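Local coordinates for protein Rho guanine nucleotide exchange factor 12 (PDB 1TXD) that acts as a guanine nucleotide exchange factor for the GTPase RhoA, here as the fragment holding its DH and PH domains, at residues A[4-9]-A[95-100]; A[42-47]-A[78-83]; A[182-187]-A[195-200]. The protein carries 1 engineered substitution. One frame throughout, in Å; residues are numbered along the deposited sequence.

Contact 1: A[4-9]-A[95-100]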
loop_
_atom_site.group_PDB
_atom_site.type_symbol
_atom_site.label_atom_id
_atom_site.label_comp_id
_atom_site.label_asym_id
_atom_site.label_seq_id
_atom_site.Cartn_x
_atom_site.Cartn_y
_atom_site.Cartn_z
ATOM N N PRO A 4 -2.935 -4.395 32.936
ATOM C CA PRO A 4 -1.831 -4.568 31.966
ATOM C C PRO A 4 -1.060 -5.921 31.948
ATOM O O PRO A 4 -0.935 -6.483 30.860
ATOM C CB PRO A 4 -0.874 -3.421 32.338
ATOM C CG PRO A 4 -1.214 -3.083 33.799
ATOM C CD PRO A 4 -2.406 -3.947 34.237
ATOM N N ASN A 5 -0.527 -6.396 33.080
ATOM C CA ASN A 5 0.221 -7.670 33.138
ATOM C C ASN A 5 -0.744 -8.827 33.325
ATOM O O ASN A 5 -1.825 -8.642 33.898
ATOM C CB ASN A 5 1.226 -7.661 34.301
ATOM C CG ASN A 5 2.315 -8.736 34.185
ATOM O OD1 ASN A 5 2.048 -9.930 34.285
ATOM N ND2 ASN A 5 3.560 -8.296 34.027
ATOM N N TRP A 6 -0.357 -10.012 32.849
ATOM C CA TRP A 6 -1.201 -11.200 32.966
ATOM C C TRP A 6 -1.241 -11.824 34.368
ATOM O O TRP A 6 -2.322 -12.144 34.879
ATOM C CB TRP A 6 -0.770 -12.286 31.989
ATOM C CG TRP A 6 -1.595 -13.495 32.231
ATOM C CD1 TRP A 6 -2.927 -13.659 31.937
ATOM C CD2 TRP A 6 -1.194 -14.672 32.913
ATOM N NE1 TRP A 6 -3.356 -14.896 32.348
ATOM C CE2 TRP A 6 -2.311 -15.534 32.965
ATOM C CE3 TRP A 6 0.012 -15.107 33.463
ATOM C CZ2 TRP A 6 -2.251 -16.796 33.546
ATOM C CZ3 TRP A 6 0.071 -16.348 34.037
ATOM C CH2 TRP A 6 -1.054 -17.184 34.075
ATOM N N GLN A 7 -0.058 -12.040 34.953
ATOM C CA GLN A 7 0.088 -12.709 36.264
ATOM C C GLN A 7 -0.501 -11.865 37.407
ATOM O O GLN A 7 -0.816 -12.387 38.493
ATOM C CB GLN A 7 1.568 -13.032 36.545
ATOM C CG GLN A 7 2.240 -13.881 35.454
ATOM C CD GLN A 7 3.754 -13.823 35.465
ATOM O OE1 GLN A 7 4.339 -12.733 35.424
ATOM N NE2 GLN A 7 4.397 -14.993 35.487
ATOM N N GLN A 8 -0.625 -10.559 37.136
ATOM C CA GLN A 8 -1.347 -9.612 37.987
ATOM C C GLN A 8 -2.827 -9.971 38.135
ATOM O O GLN A 8 -3.372 -9.890 39.236
ATOM C CB GLN A 8 -1.218 -8.191 37.415
ATOM C CG GLN A 8 -1.979 -7.102 38.188
ATOM C CD GLN A 8 -1.522 -6.949 39.639
ATOM O OE1 GLN A 8 -2.328 -7.081 40.559
ATOM N NE2 GLN A 8 -0.233 -6.678 39.843
ATOM N N LEU A 9 -3.478 -10.337 37.035
ATOM C CA LEU A 9 -4.841 -10.851 37.110
ATOM C C LEU A 9 -4.890 -12.024 38.084
ATOM O O LEU A 9 -5.400 -11.884 39.200
ATOM C CB LEU A 9 -5.368 -11.295 35.728
ATOM C CG LEU A 9 -5.951 -10.234 34.774
ATOM C CD1 LEU A 9 -6.163 -10.792 33.349
ATOM C CD2 LEU A 9 -7.258 -9.659 35.332
ATOM N N THR A 95 -11.016 -17.332 36.931
ATOM C CA THR A 95 -9.570 -17.585 37.106
ATOM C C THR A 95 -8.647 -16.588 36.371
ATOM O O THR A 95 -7.479 -16.438 36.753
ATOM C CB THR A 95 -9.192 -19.032 36.674
ATOM O OG1 THR A 95 -10.004 -19.454 35.564
ATOM C CG2 THR A 95 -9.506 -20.038 37.782
ATOM N N SER A 96 -9.170 -15.926 35.332
ATOM C CA SER A 96 -8.385 -15.093 34.410
ATOM C C SER A 96 -7.400 -15.930 33.599
ATOM O O SER A 96 -6.685 -15.411 32.739
ATOM C CB SER A 96 -7.671 -13.949 35.125
ATOM O OG SER A 96 -8.439 -13.484 36.214
ATOM N N VAL A 97 -7.401 -17.234 33.863
ATOM C CA VAL A 97 -6.688 -18.200 33.055
ATOM C C VAL A 97 -7.587 -18.537 31.881
ATOM O O VAL A 97 -8.752 -18.873 32.057
ATOM C CB VAL A 97 -6.376 -19.462 33.845
ATOM C CG1 VAL A 97 -5.693 -20.510 32.968
ATOM C CG2 VAL A 97 -5.529 -19.108 35.023
ATOM N N ILE A 98 -7.029 -18.427 30.685
ATOM C CA ILE A 98 -7.752 -18.679 29.462
ATOM C C ILE A 98 -7.489 -20.123 29.125
ATOM O O ILE A 98 -6.353 -20.580 29.238
ATOM C CB ILE A 98 -7.238 -17.745 28.356
ATOM C CG1 ILE A 98 -7.730 -16.318 28.614
ATOM C CG2 ILE A 98 -7.668 -18.205 26.997
ATOM C CD1 ILE A 98 -6.628 -15.387 29.022
ATOM N N ASP A 99 -8.524 -20.825 28.684
ATOM C CA ASP A 99 -8.356 -22.214 28.284
ATOM C C ASP A 99 -8.128 -22.259 26.782
ATOM O O ASP A 99 -7.182 -21.629 26.307
ATOM C CB ASP A 99 -9.531 -23.082 28.770
ATOM C CG ASP A 99 -9.555 -23.229 30.294
ATOM O OD1 ASP A 99 -8.477 -23.504 30.907
ATOM O OD2 ASP A 99 -10.610 -23.079 30.961
ATOM N N GLN A 100 -9.013 -22.930 26.046
ATOM C CA GLN A 100 -8.845 -23.202 24.626
ATOM C C GLN A 100 -9.162 -21.933 23.868
ATOM O O GLN A 100 -10.067 -21.222 24.263
ATOM C CB GLN A 100 -9.827 -24.282 24.149
ATOM C CG GLN A 100 -9.967 -25.498 25.057
ATOM C CD GLN A 100 -8.630 -26.196 25.264
ATOM O OE1 GLN A 100 -7.935 -26.486 24.291
ATOM N NE2 GLN A 100 -8.253 -26.432 26.515
#
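With CG of Trp6 anti to the backbone N (chi1 176°), the indole swings out from its short helix until its pyrrole edge meets the backbone of Ser96. The CB of Leu9, one turn on, already points at residues 95-100, and a chi1 of -83° puts CG and CD1 alongside the serine CB as well. The polar part of the contact is a weak hydrogen bond from Trp6 NE1 to Ser96 O, 3.4 Å long with an N-H...O angle of 153°. The carbonyl oxygen lies near the plane of the indole, at its edge, which is where the ring N-H points. Val97 CG2 is also at the ring edge, near its plane, 4.3 Å from Trp6 CZ2 of the six-membered ring. Ser96 fits against Leu9, with CB to CB at 3.6 Å. It is small enough to let the leucine come close, and its OG bonds weakly back to Glu94 O. Asn5 suits the start of helix 6-9 because its short amide can cap it: OD1 accepts from Gln7 N at 3.1 Å, in the carbonyl plane. Gln26 and Asn30 of helix 20-57, with Leu15 and Leu18, also touch the Trp6 side chain. The contact thus joins the N-terminal segment of this DH/PH fragment to the loop between helices 72-90 and 102-109 of the DH domain. Its chemistry implies a small, mixed attachment: leucine on serine, one weak N-H...O bond and one long methyl contact, while the residues around it do much to bury the indole.

Contact 2: A[42-47]-A[78-83]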
loop_
_atom_site.group_PDB
_atom_site.type_symbol
_atom_site.label_atom_id
_atom_site.label_comp_id
_atom_site.label_asym_id
_atom_site.label_seq_id
_atom_site.Cartn_x
_atom_site.Cartn_y
_atom_site.Cartn_z
ATOM N N THR A 42 -5.249 3.625 19.470
ATOM C CA THR A 42 -4.595 4.340 18.413
ATOM C C THR A 42 -5.606 4.777 17.355
ATOM O O THR A 42 -5.627 5.956 16.887
ATOM C CB THR A 42 -3.544 3.363 17.808
ATOM O OG1 THR A 42 -2.511 3.178 18.757
ATOM C CG2 THR A 42 -2.777 3.930 16.735
ATOM N N LEU A 43 -6.495 3.840 17.015
ATOM C CA LEU A 43 -7.474 4.115 15.998
ATOM C C LEU A 43 -8.473 5.165 16.540
ATOM O O LEU A 43 -8.914 6.042 15.774
ATOM C CB LEU A 43 -8.176 2.839 15.532
ATOM C CG LEU A 43 -7.365 1.884 14.642
ATOM C CD1 LEU A 43 -8.238 0.707 14.190
ATOM C CD2 LEU A 43 -6.767 2.550 13.461
ATOM N N LYS A 44 -8.806 5.107 17.803
ATOM C CA LYS A 44 -9.653 6.175 18.402
ATOM C C LYS A 44 -8.951 7.555 18.419
ATOM O O LYS A 44 -9.655 8.559 18.357
ATOM C CB LYS A 44 -10.141 5.822 19.781
ATOM C CG LYS A 44 -10.984 4.562 19.884
ATOM C CD LYS A 44 -11.709 4.508 21.259
ATOM C CE LYS A 44 -12.860 3.517 21.272
ATOM N NZ LYS A 44 -13.072 2.917 22.601
ATOM N N VAL A 45 -7.607 7.607 18.433
ATOM C CA VAL A 45 -6.867 8.864 18.236
ATOM C C VAL A 45 -7.079 9.402 16.824
ATOM O O VAL A 45 -7.472 10.538 16.719
ATOM C CB VAL A 45 -5.320 8.792 18.538
ATOM C CG1 VAL A 45 -4.589 10.144 18.192
ATOM C CG2 VAL A 45 -5.061 8.443 19.935
ATOM N N LEU A 46 -6.773 8.642 15.746
ATOM C CA LEU A 46 -7.123 9.081 14.398
ATOM C C LEU A 46 -8.530 9.625 14.386
ATOM O O LEU A 46 -8.799 10.706 13.823
ATOM C CB LEU A 46 -7.122 7.969 13.394
ATOM C CG LEU A 46 -5.688 7.687 12.910
ATOM C CD1 LEU A 46 -5.768 6.590 11.975
ATOM C CD2 LEU A 46 -5.195 8.977 12.212
ATOM N N ASP A 47 -9.420 8.789 14.826
ATOM C CA ASP A 47 -10.872 9.146 14.785
ATOM C C ASP A 47 -11.163 10.380 15.565
ATOM O O ASP A 47 -11.905 11.250 15.080
ATOM C CB ASP A 47 -11.777 7.957 15.208
ATOM C CG ASP A 47 -13.225 8.285 15.164
ATOM O OD1 ASP A 47 -13.820 8.310 16.259
ATOM O OD2 ASP A 47 -13.836 8.636 14.126
ATOM N N LEU A 78 -14.386 -2.636 13.349
ATOM C CA LEU A 78 -13.863 -3.966 13.259
ATOM C C LEU A 78 -12.954 -4.363 14.436
ATOM O O LEU A 78 -13.181 -5.397 15.110
ATOM C CB LEU A 78 -13.132 -4.132 11.933
ATOM C CG LEU A 78 -12.575 -5.509 11.631
ATOM C CD1 LEU A 78 -12.384 -5.697 10.195
ATOM C CD2 LEU A 78 -11.288 -5.769 12.372
ATOM N N HIS A 79 -11.998 -3.500 14.733
ATOM C CA HIS A 79 -11.032 -3.695 15.813
ATOM C C HIS A 79 -11.652 -3.503 17.202
ATOM O O HIS A 79 -11.301 -4.265 18.136
ATOM C CB HIS A 79 -9.812 -2.831 15.584
ATOM C CG HIS A 79 -8.919 -3.340 14.495
ATOM N ND1 HIS A 79 -8.060 -4.406 14.659
ATOM C CD2 HIS A 79 -8.735 -2.910 13.223
ATOM C CE1 HIS A 79 -7.416 -4.636 13.533
ATOM N NE2 HIS A 79 -7.791 -3.725 12.648
ATOM N N ILE A 80 -12.611 -2.600 17.358
ATOM C CA ILE A 80 -13.410 -2.613 18.594
ATOM C C ILE A 80 -14.185 -3.968 18.778
ATOM O O ILE A 80 -14.167 -4.536 19.874
ATOM C CB ILE A 80 -14.392 -1.461 18.629
ATOM C CG1 ILE A 80 -13.679 -0.138 18.859
ATOM C CG2 ILE A 80 -15.494 -1.650 19.748
ATOM C CD1 ILE A 80 -14.528 1.074 18.519
ATOM N N GLY A 81 -14.863 -4.476 17.734
ATOM C CA GLY A 81 -15.571 -5.744 17.850
ATOM C C GLY A 81 -14.629 -6.898 18.183
ATOM O O GLY A 81 -14.937 -7.737 18.968
ATOM N N LEU A 82 -13.452 -6.900 17.574
ATOM C CA LEU A 82 -12.485 -7.938 17.781
ATOM C C LEU A 82 -11.969 -7.887 19.219
ATOM O O LEU A 82 -11.849 -8.932 19.894
ATOM C CB LEU A 82 -11.323 -7.752 16.785
ATOM C CG LEU A 82 -10.151 -8.726 16.886
ATOM C CD1 LEU A 82 -10.616 -10.237 17.099
ATOM C CD2 LEU A 82 -9.281 -8.562 15.630
ATOM N N ASN A 83 -11.666 -6.670 19.676
ATOM C CA ASN A 83 -11.277 -6.411 21.039
ATOM C C ASN A 83 -12.357 -6.840 22.037
ATOM O O ASN A 83 -12.038 -7.350 23.066
ATOM C CB ASN A 83 -10.971 -4.931 21.231
ATOM C CG ASN A 83 -10.364 -4.636 22.573
ATOM O OD1 ASN A 83 -10.894 -3.852 23.353
ATOM N ND2 ASN A 83 -9.263 -5.288 22.860
#
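Leu43 reaches across to His79 with one methyl: CD1 lies 3.8 Å from His79 CD2 and a little farther from CG and CB. Both side chains leave their helices with CG beside the backbone N (chi1 -73° for the leucine, and nearly the same for the histidine), a conformation helices accommodate readily. In Leu43 CD1 then extends the chain away from its own helix (chi2 -176°), and the methyl approaches the imidazole at a slant. Over one face of the ring stands Leu78 CD2, 3.9 Å above the plane and over its centre, so the histidine has apolar neighbours from its own helix as well as from the facing one.

Both segments belong to the helical bundle of the DH domain, the catalytic exchange module of Dbl-family proteins; here helix 20-57 packs beside helix 72-90. A histidine suits this buried place because its ring carbons can join apolar packing while its nitrogens find polar partners. ND1 is hydrogen-bonded to Glu36 OE1, NE2 to Gln170 NE2 of helix 169-186, and His39 meets the ring edge-to-face.

One residue along, the partners are Lys44 and Ile80. The lysine is extended through CE, which comes 4.0 Å from Ile80 CD1, the two side chains meeting at about a right angle. Ile80 likewise extends through CG1 to CD1 (chi2 164°), putting its terminal methyl at the lysine's aliphatic part. At this exposed edge a lysine is apt: its methylenes pack on the isoleucine, which also touches Val40 of helix 20-57.

Contact 3: A[182-187]-A[195-200]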
loop_
_atom_site.group_PDB
_atom_site.type_symbol
_atom_site.label_atom_id
_atom_site.label_comp_id
_atom_site.label_asym_id
_atom_site.label_seq_id
_atom_site.Cartn_x
_atom_site.Cartn_y
_atom_site.Cartn_z
ATOM N N ASP A 182 1.629 -17.456 15.769
ATOM C CA ASP A 182 2.694 -18.446 15.784
ATOM C C ASP A 182 3.207 -18.699 17.210
ATOM O O ASP A 182 3.567 -19.821 17.562
ATOM C CB ASP A 182 3.888 -17.982 14.972
ATOM C CG ASP A 182 3.712 -18.140 13.487
ATOM O OD1 ASP A 182 2.755 -18.777 13.013
ATOM O OD2 ASP A 182 4.559 -17.646 12.712
ATOM N N ASN A 183 3.235 -17.654 18.031
ATOM C CA ASN A 183 3.784 -17.772 19.381
ATOM C C ASN A 183 2.804 -18.468 20.296
ATOM O O ASN A 183 3.199 -19.241 21.169
ATOM C CB ASN A 183 4.158 -16.411 19.952
ATOM C CG ASN A 183 5.605 -16.079 19.735
ATOM O OD1 ASN A 183 6.424 -16.957 19.420
ATOM N ND2 ASN A 183 5.946 -14.815 19.912
ATOM N N ILE A 184 1.524 -18.211 20.089
ATOM C CA ILE A 184 0.512 -18.948 20.817
ATOM C C ILE A 184 0.673 -20.426 20.436
ATOM O O ILE A 184 0.734 -21.268 21.310
ATOM C CB ILE A 184 -0.900 -18.402 20.538
ATOM C CG1 ILE A 184 -1.012 -16.945 21.019
ATOM C CG2 ILE A 184 -1.921 -19.247 21.259
ATOM C CD1 ILE A 184 -2.219 -16.197 20.508
ATOM N N ALA A 185 0.827 -20.726 19.150
ATOM C CA ALA A 185 0.960 -22.111 18.699
ATOM C C ALA A 185 2.165 -22.799 19.340
ATOM O O ALA A 185 2.103 -23.957 19.743
ATOM C CB ALA A 185 1.106 -22.169 17.198
ATOM N N LYS A 186 3.252 -22.054 19.424
ATOM C CA LYS A 186 4.494 -22.529 19.991
ATOM C C LYS A 186 4.313 -23.110 21.396
ATOM O O LYS A 186 4.937 -24.116 21.731
ATOM C CB LYS A 186 5.498 -21.372 20.026
ATOM C CG LYS A 186 6.910 -21.762 20.343
ATOM C CD LYS A 186 7.807 -20.540 20.501
ATOM C CE LYS A 186 9.163 -20.959 21.123
ATOM N NZ LYS A 186 10.233 -20.014 20.767
ATOM N N TYR A 187 3.505 -22.456 22.230
ATOM C CA TYR A 187 3.290 -22.906 23.606
ATOM C C TYR A 187 1.932 -23.591 23.770
ATOM O O TYR A 187 1.282 -23.502 24.805
ATOM C CB TYR A 187 3.422 -21.723 24.569
ATOM C CG TYR A 187 4.770 -21.048 24.498
ATOM C CD1 TYR A 187 5.922 -21.706 24.920
ATOM C CD2 TYR A 187 4.898 -19.763 23.982
ATOM C CE1 TYR A 187 7.171 -21.085 24.850
ATOM C CE2 TYR A 187 6.117 -19.145 23.912
ATOM C CZ TYR A 187 7.255 -19.810 24.348
ATOM O OH TYR A 187 8.464 -19.177 24.261
ATOM N N GLU A 195 -3.195 -27.310 16.175
ATOM C CA GLU A 195 -3.482 -27.297 14.738
ATOM C C GLU A 195 -4.385 -26.131 14.307
ATOM O O GLU A 195 -4.231 -25.611 13.227
ATOM C CB GLU A 195 -4.099 -28.618 14.271
ATOM C CG GLU A 195 -3.545 -29.149 12.944
ATOM C CD GLU A 195 -2.078 -28.782 12.690
ATOM O OE1 GLU A 195 -1.178 -29.310 13.375
ATOM O OE2 GLU A 195 -1.827 -27.936 11.806
ATOM N N LYS A 196 -5.331 -25.776 15.164
ATOM C CA LYS A 196 -6.262 -24.707 14.917
ATOM C C LYS A 196 -5.550 -23.361 14.975
ATOM O O LYS A 196 -5.805 -22.464 14.137
ATOM C CB LYS A 196 -7.364 -24.721 15.967
ATOM C CG LYS A 196 -8.376 -25.821 15.764
ATOM C CD LYS A 196 -9.140 -26.091 17.051
ATOM C CE LYS A 196 -9.937 -27.395 16.954
ATOM N NZ LYS A 196 -11.290 -27.242 17.547
ATOM N N VAL A 197 -4.682 -23.216 15.973
ATOM C CA VAL A 197 -3.934 -21.984 16.161
ATOM C C VAL A 197 -3.098 -21.755 14.921
ATOM O O VAL A 197 -3.178 -20.664 14.330
ATOM C CB VAL A 197 -3.053 -21.993 17.431
ATOM C CG1 VAL A 197 -2.135 -20.778 17.473
ATOM C CG2 VAL A 197 -3.924 -21.986 18.697
ATOM N N LYS A 198 -2.347 -22.775 14.496
ATOM C CA LYS A 198 -1.492 -22.647 13.305
ATOM C C LYS A 198 -2.282 -22.419 12.018
ATOM O O LYS A 198 -1.772 -21.774 11.100
ATOM C CB LYS A 198 -0.587 -23.861 13.125
ATOM C CG LYS A 198 0.546 -23.904 14.123
ATOM C CD LYS A 198 1.394 -25.174 13.982
ATOM C CE LYS A 198 2.474 -25.042 12.896
ATOM N NZ LYS A 198 3.426 -26.213 12.965
ATOM N N LYS A 199 -3.510 -22.943 11.945
ATOM C CA LYS A 199 -4.352 -22.729 10.772
ATOM C C LYS A 199 -4.744 -21.228 10.684
ATOM O O LYS A 199 -4.595 -20.611 9.635
ATOM C CB LYS A 199 -5.587 -23.649 10.805
ATOM C CG LYS A 199 -6.675 -23.395 9.710
ATOM C CD LYS A 199 -7.479 -24.672 9.418
ATOM C CE LYS A 199 -8.987 -24.432 9.152
ATOM N NZ LYS A 199 -9.240 -23.348 8.171
ATOM N N ALA A 200 -5.223 -20.675 11.801
ATOM C CA ALA A 200 -5.524 -19.261 11.947
ATOM C C ALA A 200 -4.310 -18.390 11.649
ATOM O O ALA A 200 -4.427 -17.378 10.990
ATOM C CB ALA A 200 -6.061 -18.971 13.361
#
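Ala185 and Val197 meet where the backbones of the two segments come nearest, and there the CG1 methyl of the valine lies 3.4 Å from the alanine N and 3.5 Å from its CB. That one methyl does most of the touching. With CG1 anti to its backbone N (chi1 171°), Val197 directs this branch at the backbone of the facing helix and also meets Ile184, whose CB is 4.1 Å from CG1; these two side chains cross at about a right angle. The same alanine CB is also met by Lys198 CG at 3.6 Å. Here the lysine contributes its aliphatic root, and its chain bends farther out at chi3, suiting an exposed position beside an otherwise apolar seam. Alanine is apt because its single methyl lets the backbones come together: Ala185 CA and Val197 CA are 5.5 Å apart.

Beyond this shell, Ile184 turns its branched side chain to Val28 and Leu32 of helix 20-57, tying the pair into the bundle interior. Asp182, a turn earlier, forms a salt bridge with Arg205, which joins helix 169-186 to a point farther along helix 191-230. A second salt bridge, Lys196 to Glu103, connects helix 191-230 with helix 102-109.

The axes of 182-186 and 195-200 approach to 8.5 Å and run nearly antiparallel at 166°. Two neighbouring helices laid out in this way and joined by a short connection form a helical hairpin, in this case one built into the elongated helical bundle of the DH domain.

Contact 1 comes first and encloses contact 2 along the chain, since residues 42-47 and 78-83 both fall between 4-9 and 95-100; contact 3 follows in series. The centres of contacts 1 and 2 are about 23 Å apart, those of 1 and 3 about 18 Å and those of 2 and 3 about 25 Å, and none of the three touches another. Helix 20-57 links them: it carries residues 42-47 of contact 2 and supplies side chains that pack on contacts 1 and 3. Together they join the N-terminal segment, neighbouring bundle helices and a closing hairpin into the DH domain, the part responsible for nucleotide exchange, whose last helix 191-230 runs on toward the PH domain.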